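Local atomic coordinates of HcgB (Methanococcus maripaludis, PDB entry 5D5P), a protein that probably transfers a guanylyl group from GTP to the pyridinol precursor during biosynthesis of the iron-guanylylpyridinol cofactor of [Fe]-hydrogenase. Residues K48-V53 with I138-E143; I56-I60 with G154-K158; A95-R101 with L112-K118. All coordinates share one frame; numbering follows the deposited sequence.

Contact 1. Residues K48-V53 with I138-E143; sequences KKFKVV and IDKTVE
Two helices that cover the same face of the central sheet, 47-57 and 138-151, pack against each other through Lys48, Lys49, Val52 and Val53 on one and Ile138, Asp139, Val142 and Glu143 on the other. Their short axes run 9.4 Å apart at closest approach and cross at -37°, with the N-to-C directions roughly alike. The apolar middle is made of valines. Val52 CG1 lies 4.0 Å from Val142 CG1, and the same methyl of Val142 is met at 3.9 Å by Val53 CG2, so one branch of Val142 is shared by two neighbours. Val52 divides its own methyls: CG1, anti to the backbone N (chi1 171°), reaches the backbone at Glu143 N, while CG2 rests near Asp139 CB. Toward the start of both helices the lysines supply methylenes. Lys49 crosses Ile138 at about a right angle, its CE 3.5 Å from Ile138 CG1, and its CD passes by Val142 CG2. In Lys48 the anti chi1 and chi2 carry CG and CD over the carboxylate of Asp139, the nearest approach being Lys48 CG to Asp139 OD1, 3.0 Å; the bend at chi3 (77°) keeps CE near OD1 and takes NZ on to Ile138 CG2, 3.4 Å away. Lys48 NZ thus stays 4.2 Å from Asp139 OD1, beyond a salt bridge. On the sheet side of the helices, Val53 reaches Ile99 and Val142 reaches Arg101 of strand 97-103, while Phe50 turns to strands 39-43 and 64-67. The chemistry is therefore mainly apolar. Asp139 OD1 is buried by the contact with no partner in the model, and the nearby positive charge of Lys48 probably eases that cost by a longer-range attraction.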
loop_
_atom_site.group_PDB
_atom_site.type_symbol
_atom_site.label_atom_id
_atom_site.label_comp_id
_atom_site.label_asym_id
_atom_site.label_seq_id
_atom_site.Cartn_x
_atom_site.Cartn_y
_atom_site.Cartn_z
ATOM N N LYS A 48 -11.884 5.307 -19.417
ATOM C CA LYS A 48 -11.952 3.851 -19.402
ATOM C C LYS A 48 -11.764 3.289 -17.985
ATOM O O LYS A 48 -12.528 2.411 -17.566
ATOM C CB LYS A 48 -10.924 3.298 -20.387
ATOM C CG LYS A 48 -10.843 1.823 -20.453
ATOM C CD LYS A 48 -9.820 1.369 -21.513
ATOM C CE LYS A 48 -8.388 1.521 -21.039
ATOM N NZ LYS A 48 -7.412 1.014 -22.050
ATOM N N LYS A 49 -10.776 3.794 -17.235
ATOM C CA LYS A 49 -10.614 3.380 -15.835
ATOM C C LYS A 49 -11.810 3.838 -15.008
ATOM O O LYS A 49 -12.295 3.087 -14.142
ATOM C CB LYS A 49 -9.325 3.944 -15.235
ATOM C CG LYS A 49 -8.073 3.380 -15.919
ATOM C CD LYS A 49 -6.779 3.784 -15.197
ATOM C CE LYS A 49 -5.581 3.506 -16.105
ATOM N NZ LYS A 49 -4.659 4.664 -16.250
ATOM N N PHE A 50 -12.291 5.059 -15.257
ATOM C CA PHE A 50 -13.449 5.559 -14.511
ATOM C C PHE A 50 -14.652 4.641 -14.671
ATOM O O PHE A 50 -15.367 4.340 -13.701
ATOM C CB PHE A 50 -13.836 6.965 -14.961
ATOM C CG PHE A 50 -15.067 7.488 -14.288
ATOM C CD1 PHE A 50 -15.069 7.772 -12.934
ATOM C CD2 PHE A 50 -16.236 7.665 -15.004
ATOM C CE1 PHE A 50 -16.197 8.244 -12.316
ATOM C CE2 PHE A 50 -17.375 8.133 -14.377
ATOM C CZ PHE A 50 -17.345 8.423 -13.028
ATOM N N LYS A 51 -14.879 4.177 -15.890
ATOM C CA LYS A 51 -16.015 3.288 -16.115
ATOM C C LYS A 51 -15.865 1.978 -15.338
ATOM O O LYS A 51 -16.836 1.476 -14.745
ATOM C CB LYS A 51 -16.194 2.999 -17.597
ATOM C CG LYS A 51 -17.360 2.025 -17.875
ATOM C CD LYS A 51 -17.535 1.678 -19.346
ATOM C CE LYS A 51 -18.643 0.631 -19.529
ATOM N NZ LYS A 51 -19.836 0.893 -18.664
ATOM N N VAL A 52 -14.661 1.406 -15.360
ATOM C CA VAL A 52 -14.429 0.177 -14.612
ATOM C C VAL A 52 -14.773 0.395 -13.134
ATOM O O VAL A 52 -15.466 -0.414 -12.538
ATOM C CB VAL A 52 -12.952 -0.315 -14.733
ATOM C CG1 VAL A 52 -12.679 -1.470 -13.763
ATOM C CG2 VAL A 52 -12.647 -0.722 -16.154
ATOM N N VAL A 53 -14.299 1.491 -12.543
ATOM C CA VAL A 53 -14.510 1.726 -11.120
ATOM C C VAL A 53 -15.978 2.028 -10.833
ATOM O O VAL A 53 -16.568 1.465 -9.927
ATOM C CB VAL A 53 -13.629 2.884 -10.603
ATOM C CG1 VAL A 53 -13.993 3.267 -9.185
ATOM C CG2 VAL A 53 -12.144 2.480 -10.673
ATOM N N ILE A 138 -5.181 -3.071 -18.989
ATOM C CA ILE A 138 -5.281 -2.166 -17.847
ATOM C C ILE A 138 -6.675 -2.245 -17.220
ATOM O O ILE A 138 -6.807 -2.102 -16.015
ATOM C CB ILE A 138 -4.948 -0.713 -18.249
ATOM C CG1 ILE A 138 -4.889 0.179 -17.016
ATOM C CG2 ILE A 138 -5.933 -0.207 -19.301
ATOM C CD1 ILE A 138 -3.838 -0.250 -16.027
ATOM N N ASP A 139 -7.707 -2.538 -18.011
ATOM C CA ASP A 139 -9.052 -2.571 -17.433
ATOM C C ASP A 139 -9.233 -3.772 -16.539
ATOM O O ASP A 139 -9.868 -3.689 -15.481
ATOM C CB ASP A 139 -10.134 -2.650 -18.512
ATOM C CG ASP A 139 -10.271 -1.382 -19.287
ATOM O OD1 ASP A 139 -9.703 -0.367 -18.823
ATOM O OD2 ASP A 139 -10.959 -1.398 -20.340
ATOM N N LYS A 140 -8.599 -4.873 -16.915
ATOM C CA LYS A 140 -8.692 -6.069 -16.100
ATOM C C LYS A 140 -7.838 -5.884 -14.858
ATOM O O LYS A 140 -8.198 -6.352 -13.785
ATOM C CB LYS A 140 -8.252 -7.298 -16.891
ATOM C CG LYS A 140 -9.407 -7.926 -17.688
ATOM C CD LYS A 140 -9.058 -9.294 -18.230
ATOM C CE LYS A 140 -10.280 -9.973 -18.834
ATOM N NZ LYS A 140 -9.998 -11.372 -19.266
ATOM N N THR A 141 -6.750 -5.138 -14.982
ATOM C CA THR A 141 -5.919 -4.830 -13.814
ATOM C C THR A 141 -6.664 -3.952 -12.785
ATOM O O THR A 141 -6.685 -4.266 -11.592
ATOM C CB THR A 141 -4.610 -4.153 -14.234
ATOM O OG1 THR A 141 -3.868 -5.045 -15.085
ATOM C CG2 THR A 141 -3.775 -3.781 -12.999
ATOM N N VAL A 142 -7.298 -2.876 -13.247
ATOM C CA VAL A 142 -8.024 -1.995 -12.327
ATOM C C VAL A 142 -9.204 -2.752 -11.685
ATOM O O VAL A 142 -9.429 -2.650 -10.485
ATOM C CB VAL A 142 -8.504 -0.724 -13.063
ATOM C CG1 VAL A 142 -9.367 0.143 -12.160
ATOM C CG2 VAL A 142 -7.292 0.068 -13.541
ATOM N N GLU A 143 -9.924 -3.537 -12.484
ATOM C CA GLU A 143 -11.020 -4.359 -11.980
ATOM C C GLU A 143 -10.568 -5.268 -10.835
ATOM O O GLU A 143 -11.173 -5.262 -9.764
ATOM C CB GLU A 143 -11.614 -5.210 -13.104
ATOM C CG GLU A 143 -12.746 -6.099 -12.648
ATOM C CD GLU A 143 -13.321 -6.936 -13.785
ATOM O OE1 GLU A 143 -12.615 -7.164 -14.792
ATOM O OE2 GLU A 143 -14.492 -7.337 -13.680
#

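Contact 2. Residues I56-I60 with G154-K158; sequences IISRI and GIVVK
Arg59 holds Lys158 O end-on with two nitrogens. NH1 donates to Lys158 O over 2.7 Å with an N-H...O angle of 148°, and NH2 reaches Lys158 O at 2.9 Å, more bent at 137°. The oxygen lies almost in the guanidinium plane, whereas the two donors meet the carbonyl differently: NH2 lies in its plane and NH1 well above it. Over one face of the same guanidinium, displaced toward the rim, comes Val157 CG1, 3.7 Å from Arg59 NH1. The bend of the arginine chain at chi3 (63°) turns its end toward the 154-158 segment. Beside this polar grip, Ile60 CD1 approaches Ile155 CG2 at 4.1 Å, and Val157 CG2 is 4.2 Å from Ile56 CG2. Leu150 of helix 138-151 touches Ile56, Ile60 and Val157, and Ile34 of helix 24-35 touches Ile60 and Ile155. Further out, the contact joins the end of helix 47-57 (Ile56, then Arg59 and Ile60 following) to the tail after helix 138-151, whose Schellman motif has Gly154, with positive phi, as C-prime residue. The bonds go to a main-chain oxygen and Lys158 CB points away, so the grip probably does not depend on the lysine side chain.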
loop_
_atom_site.group_PDB
_atom_site.type_symbol
_atom_site.label_atom_id
_atom_site.label_comp_id
_atom_site.label_asym_id
_atom_site.label_seq_id
_atom_site.Cartn_x
_atom_site.Cartn_y
_atom_site.Cartn_z
ATOM N N ILE A 56 -18.466 -0.873 -10.752
ATOM C CA ILE A 56 -18.400 -1.723 -9.565
ATOM C C ILE A 56 -19.003 -1.018 -8.363
ATOM O O ILE A 56 -19.807 -1.584 -7.638
ATOM C CB ILE A 56 -16.944 -2.133 -9.239
ATOM C CG1 ILE A 56 -16.455 -3.155 -10.261
ATOM C CG2 ILE A 56 -16.855 -2.705 -7.820
ATOM C CD1 ILE A 56 -14.954 -3.328 -10.252
ATOM N N ILE A 57 -18.586 0.220 -8.150
ATOM C CA ILE A 57 -19.012 0.972 -6.968
ATOM C C ILE A 57 -20.514 1.252 -7.011
ATOM O O ILE A 57 -21.164 1.369 -5.965
ATOM C CB ILE A 57 -18.228 2.273 -6.842
ATOM C CG1 ILE A 57 -16.755 1.941 -6.619
ATOM C CG2 ILE A 57 -18.748 3.121 -5.702
ATOM C CD1 ILE A 57 -16.497 1.106 -5.372
ATOM N N SER A 58 -21.058 1.367 -8.225
ATOM C CA SER A 58 -22.488 1.649 -8.387
ATOM C C SER A 58 -23.345 0.517 -7.867
ATOM O O SER A 58 -24.506 0.729 -7.530
ATOM C CB SER A 58 -22.846 1.881 -9.860
ATOM O OG SER A 58 -22.337 3.126 -10.292
ATOM N N ARG A 59 -22.766 -0.677 -7.772
ATOM C CA ARG A 59 -23.530 -1.839 -7.320
ATOM C C ARG A 59 -23.602 -1.930 -5.801
ATOM O O ARG A 59 -24.389 -2.697 -5.266
ATOM C CB ARG A 59 -22.945 -3.137 -7.883
ATOM C CG ARG A 59 -23.147 -3.296 -9.376
ATOM C CD ARG A 59 -22.542 -4.591 -9.875
ATOM N NE ARG A 59 -23.202 -5.750 -9.281
ATOM C CZ ARG A 59 -22.746 -6.994 -9.372
ATOM N NH1 ARG A 59 -21.619 -7.232 -10.029
ATOM N NH2 ARG A 59 -23.408 -7.995 -8.804
ATOM N N ILE A 60 -22.794 -1.145 -5.103
ATOM C CA ILE A 60 -22.777 -1.231 -3.650
ATOM C C ILE A 60 -23.105 0.095 -2.976
ATOM O O ILE A 60 -23.091 0.182 -1.757
ATOM C CB ILE A 60 -21.440 -1.769 -3.122
ATOM C CG1 ILE A 60 -20.313 -0.791 -3.409
ATOM C CG2 ILE A 60 -21.152 -3.136 -3.742
ATOM C CD1 ILE A 60 -18.979 -1.210 -2.797
ATOM N N GLY A 154 -14.569 -7.398 3.308
ATOM C CA GLY A 154 -15.799 -8.175 3.430
ATOM C C GLY A 154 -16.918 -7.803 2.481
ATOM O O GLY A 154 -18.058 -8.274 2.632
ATOM N N ILE A 155 -16.604 -6.986 1.485
ATOM C CA ILE A 155 -17.584 -6.641 0.466
ATOM C C ILE A 155 -17.313 -7.444 -0.798
ATOM O O ILE A 155 -16.281 -7.250 -1.447
ATOM C CB ILE A 155 -17.562 -5.141 0.127
ATOM C CG1 ILE A 155 -18.039 -4.328 1.329
ATOM C CG2 ILE A 155 -18.480 -4.876 -1.067
ATOM C CD1 ILE A 155 -18.091 -2.823 1.087
ATOM N N VAL A 156 -18.233 -8.350 -1.124
ATOM C CA VAL A 156 -18.095 -9.200 -2.295
ATOM C C VAL A 156 -18.972 -8.730 -3.455
ATOM O O VAL A 156 -20.200 -8.667 -3.348
ATOM C CB VAL A 156 -18.426 -10.666 -1.965
ATOM C CG1 VAL A 156 -18.220 -11.527 -3.190
ATOM C CG2 VAL A 156 -17.539 -11.163 -0.841
ATOM N N VAL A 157 -18.322 -8.415 -4.572
ATOM C CA VAL A 157 -19.014 -8.044 -5.795
ATOM C C VAL A 157 -18.803 -9.141 -6.844
ATOM O O VAL A 157 -17.674 -9.374 -7.289
ATOM C CB VAL A 157 -18.514 -6.694 -6.347
ATOM C CG1 VAL A 157 -19.604 -6.016 -7.159
ATOM C CG2 VAL A 157 -18.102 -5.796 -5.211
ATOM N N LYS A 158 -19.879 -9.814 -7.232
ATOM C CA LYS A 158 -19.778 -10.907 -8.203
ATOM C C LYS A 158 -20.374 -10.522 -9.558
ATOM O O LYS A 158 -21.415 -9.868 -9.625
ATOM C CB LYS A 158 -20.462 -12.170 -7.668
ATOM C CG LYS A 158 -19.702 -12.867 -6.541
ATOM C CD LYS A 158 -18.367 -13.422 -7.028
ATOM C CE LYS A 158 -17.644 -14.189 -5.933
ATOM N NZ LYS A 158 -16.529 -14.994 -6.494
#

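Contact 3. Residues A95-R101 with L112-K118; sequences ADLIITR and LLLIMDK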
loop_
_atom_site.group_PDB
_atom_site.type_symbol
_atom_site.label_atom_id
_atom_site.label_comp_id
_atom_site.label_asym_id
_atom_site.label_seq_id
_atom_site.Cartn_x
_atom_site.Cartn_y
_atom_site.Cartn_z
ATOM N N ALA A 95 -16.192 15.066 -1.491
ATOM C CA ALA A 95 -16.501 13.643 -1.677
ATOM C C ALA A 95 -16.550 12.929 -0.329
ATOM O O ALA A 95 -15.779 13.271 0.571
ATOM C CB ALA A 95 -15.460 12.986 -2.590
ATOM N N ASP A 96 -17.454 11.953 -0.200
ATOM C CA ASP A 96 -17.574 11.085 0.983
ATOM C C ASP A 96 -16.604 9.919 0.908
ATOM O O ASP A 96 -16.237 9.302 1.919
ATOM C CB ASP A 96 -18.976 10.479 1.098
ATOM C CG ASP A 96 -20.043 11.510 1.240
ATOM O OD1 ASP A 96 -19.777 12.545 1.887
ATOM O OD2 ASP A 96 -21.156 11.270 0.727
ATOM N N LEU A 97 -16.236 9.588 -0.316
ATOM C CA LEU A 97 -15.403 8.417 -0.569
ATOM C C LEU A 97 -14.533 8.733 -1.776
ATOM O O LEU A 97 -15.021 9.310 -2.743
ATOM C CB LEU A 97 -16.284 7.180 -0.825
ATOM C CG LEU A 97 -15.631 5.813 -0.604
ATOM C CD1 LEU A 97 -15.383 5.543 0.900
ATOM C CD2 LEU A 97 -16.461 4.704 -1.259
ATOM N N ILE A 98 -13.257 8.381 -1.696
ATOM C CA ILE A 98 -12.315 8.636 -2.781
ATOM C C ILE A 98 -11.684 7.310 -3.199
ATOM O O ILE A 98 -11.193 6.558 -2.365
ATOM C CB ILE A 98 -11.194 9.614 -2.365
ATOM C CG1 ILE A 98 -11.748 11.025 -2.176
ATOM C CG2 ILE A 98 -10.078 9.666 -3.442
ATOM C CD1 ILE A 98 -12.509 11.226 -0.858
ATOM N N ILE A 99 -11.715 7.026 -4.494
ATOM C CA ILE A 99 -10.999 5.862 -4.998
ATOM C C ILE A 99 -9.860 6.351 -5.842
ATOM O O ILE A 99 -10.063 7.157 -6.750
ATOM C CB ILE A 99 -11.905 4.927 -5.816
ATOM C CG1 ILE A 99 -13.056 4.476 -4.923
ATOM C CG2 ILE A 99 -11.052 3.731 -6.334
ATOM C CD1 ILE A 99 -14.115 3.816 -5.654
ATOM N N THR A 100 -8.652 5.945 -5.479
ATOM C CA THR A 100 -7.468 6.440 -6.174
ATOM C C THR A 100 -6.584 5.303 -6.605
ATOM O O THR A 100 -6.558 4.252 -5.976
ATOM C CB THR A 100 -6.656 7.404 -5.260
ATOM O OG1 THR A 100 -5.494 7.845 -5.957
ATOM C CG2 THR A 100 -6.220 6.695 -3.962
ATOM N N ARG A 101 -5.855 5.502 -7.698
ATOM C CA ARG A 101 -4.925 4.488 -8.120
ATOM C C ARG A 101 -3.725 5.200 -8.697
ATOM O O ARG A 101 -3.883 6.242 -9.311
ATOM C CB ARG A 101 -5.572 3.582 -9.157
ATOM C CG ARG A 101 -4.670 2.553 -9.698
ATOM C CD ARG A 101 -5.181 1.959 -10.978
ATOM N NE ARG A 101 -4.366 0.796 -11.248
ATOM C CZ ARG A 101 -3.509 0.678 -12.247
ATOM N NH1 ARG A 101 -3.315 1.680 -13.102
ATOM N NH2 ARG A 101 -2.843 -0.455 -12.365
ATOM N N LEU A 112 -0.783 0.921 -6.775
ATOM C CA LEU A 112 -1.558 0.811 -5.538
ATOM C C LEU A 112 -2.916 1.446 -5.771
ATOM O O LEU A 112 -2.988 2.565 -6.314
ATOM C CB LEU A 112 -0.821 1.530 -4.376
ATOM C CG LEU A 112 -1.601 1.684 -3.080
ATOM C CD1 LEU A 112 -1.810 0.332 -2.372
ATOM C CD2 LEU A 112 -0.865 2.672 -2.152
ATOM N N LEU A 113 -3.989 0.726 -5.428
ATOM C CA LEU A 113 -5.318 1.323 -5.372
ATOM C C LEU A 113 -5.696 1.498 -3.891
ATOM O O LEU A 113 -5.458 0.618 -3.083
ATOM C CB LEU A 113 -6.360 0.442 -6.111
ATOM C CG LEU A 113 -7.803 0.952 -6.031
ATOM C CD1 LEU A 113 -8.548 0.559 -7.311
ATOM C CD2 LEU A 113 -8.530 0.330 -4.853
ATOM N N LEU A 114 -6.276 2.649 -3.550
ATOM C CA LEU A 114 -6.758 2.922 -2.197
ATOM C C LEU A 114 -8.203 3.363 -2.244
ATOM O O LEU A 114 -8.647 4.030 -3.190
ATOM C CB LEU A 114 -5.935 4.029 -1.520
ATOM C CG LEU A 114 -4.437 3.750 -1.308
ATOM C CD1 LEU A 114 -3.748 5.048 -0.821
ATOM C CD2 LEU A 114 -4.237 2.639 -0.298
ATOM N N ILE A 115 -8.955 2.950 -1.239
ATOM C CA ILE A 115 -10.245 3.563 -0.949
ATOM C C ILE A 115 -10.071 4.364 0.331
ATOM O O ILE A 115 -9.650 3.817 1.362
ATOM C CB ILE A 115 -11.354 2.519 -0.799
ATOM C CG1 ILE A 115 -11.388 1.620 -2.037
ATOM C CG2 ILE A 115 -12.693 3.212 -0.538
ATOM C CD1 ILE A 115 -12.535 0.575 -1.994
ATOM N N MET A 116 -10.301 5.670 0.209
ATOM C CA MET A 116 -10.108 6.634 1.278
ATOM C C MET A 116 -11.424 7.314 1.662
ATOM O O MET A 116 -12.341 7.438 0.838
ATOM C CB MET A 116 -9.072 7.661 0.846
ATOM C CG MET A 116 -7.685 7.018 0.645
ATOM S SD MET A 116 -6.599 8.080 -0.349
ATOM C CE MET A 116 -6.509 9.583 0.590
ATOM N N ASP A 117 -11.530 7.783 2.905
ATOM C CA ASP A 117 -12.767 8.454 3.284
ATOM C C ASP A 117 -12.591 9.976 3.168
ATOM O O ASP A 117 -11.594 10.463 2.632
ATOM C CB ASP A 117 -13.221 8.046 4.702
ATOM C CG ASP A 117 -12.477 8.786 5.815
ATOM O OD1 ASP A 117 -11.432 9.404 5.568
ATOM O OD2 ASP A 117 -13.010 8.834 6.944
ATOM N N LYS A 118 -13.576 10.712 3.664
ATOM C CA LYS A 118 -13.628 12.155 3.430
ATOM C C LYS A 118 -12.494 12.925 4.070
ATOM O O LYS A 118 -12.253 14.071 3.692
ATOM C CB LYS A 118 -14.970 12.707 3.923
ATOM C CG LYS A 118 -15.208 12.427 5.386
ATOM C CD LYS A 118 -16.555 12.974 5.855
ATOM C CE LYS A 118 -16.862 12.494 7.268
ATOM N NZ LYS A 118 -15.766 12.853 8.208
#
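Thr100 O accepts one hydrogen bond from the neighbouring strand, from Leu114 N at 2.9 Å, supplemented by a weak CA-H...O contact from Leu113 CA, 3.2 Å away. Thr100 N returns a bond to Leu114 O, and two residues along the pattern recurs, Met116 N to Ile98 O being nearly straight (2.9 Å, 177°) and answered by Ile98 N to Met116 O. Ile99 with Ile115 forms the non-hydrogen-bonded pair between. One face carries Ile98, Thr100, Leu114 and Met116. There Thr100 lies alongside Leu114, its CG2 3.6 Å from Leu114 CB and 3.9 Å from Met116 SD; OG1, anti to the backbone N (chi1 179°), is bonded to Ala82 O. On the other face Leu97 CD1 meets Ile115 CG2 at 3.8 Å, and the side chains of Ile99 and Leu113 cross at a slant, with Ile99 CG2 4.2 Å from Leu113 CD1. With an alanine in place of Leu97, the branch that covers Ile115 CG2 is gone, and a gap would probably open between this methyl and the neighbouring Val40 and Leu123. Arg101 extends from this face to a salt bridge with Glu145. The strands run at 160° to each other, an antiparallel beta hairpin at the centre of a mixed sheet, flanked by strand 39-43, parallel to 97-103, and by the antiparallel strand 122-128, within an alpha/beta fold of the Maf clan.

Along the chain the order is 48-53, 56-60, 95-101, 112-118, 138-143 and 154-158: contacts 1 and 2 interleave, and contact 3 is nested inside both. Contacts 1 and 2, whose centres lie about 14 Å apart, share helix 47-57; each centre is about 15 Å from that of contact 3. Contact 3 is the sheet core, and the helix layer closes over one of its faces: Val53 and Ile57 both press on Ile99, while Arg101 packs against Ile138, Thr141 and Val142. Helix 47-57, with the residues that follow it, is thus tied to the C-terminal helix and to the segment after it, which joins early and late parts of the chain into one layer.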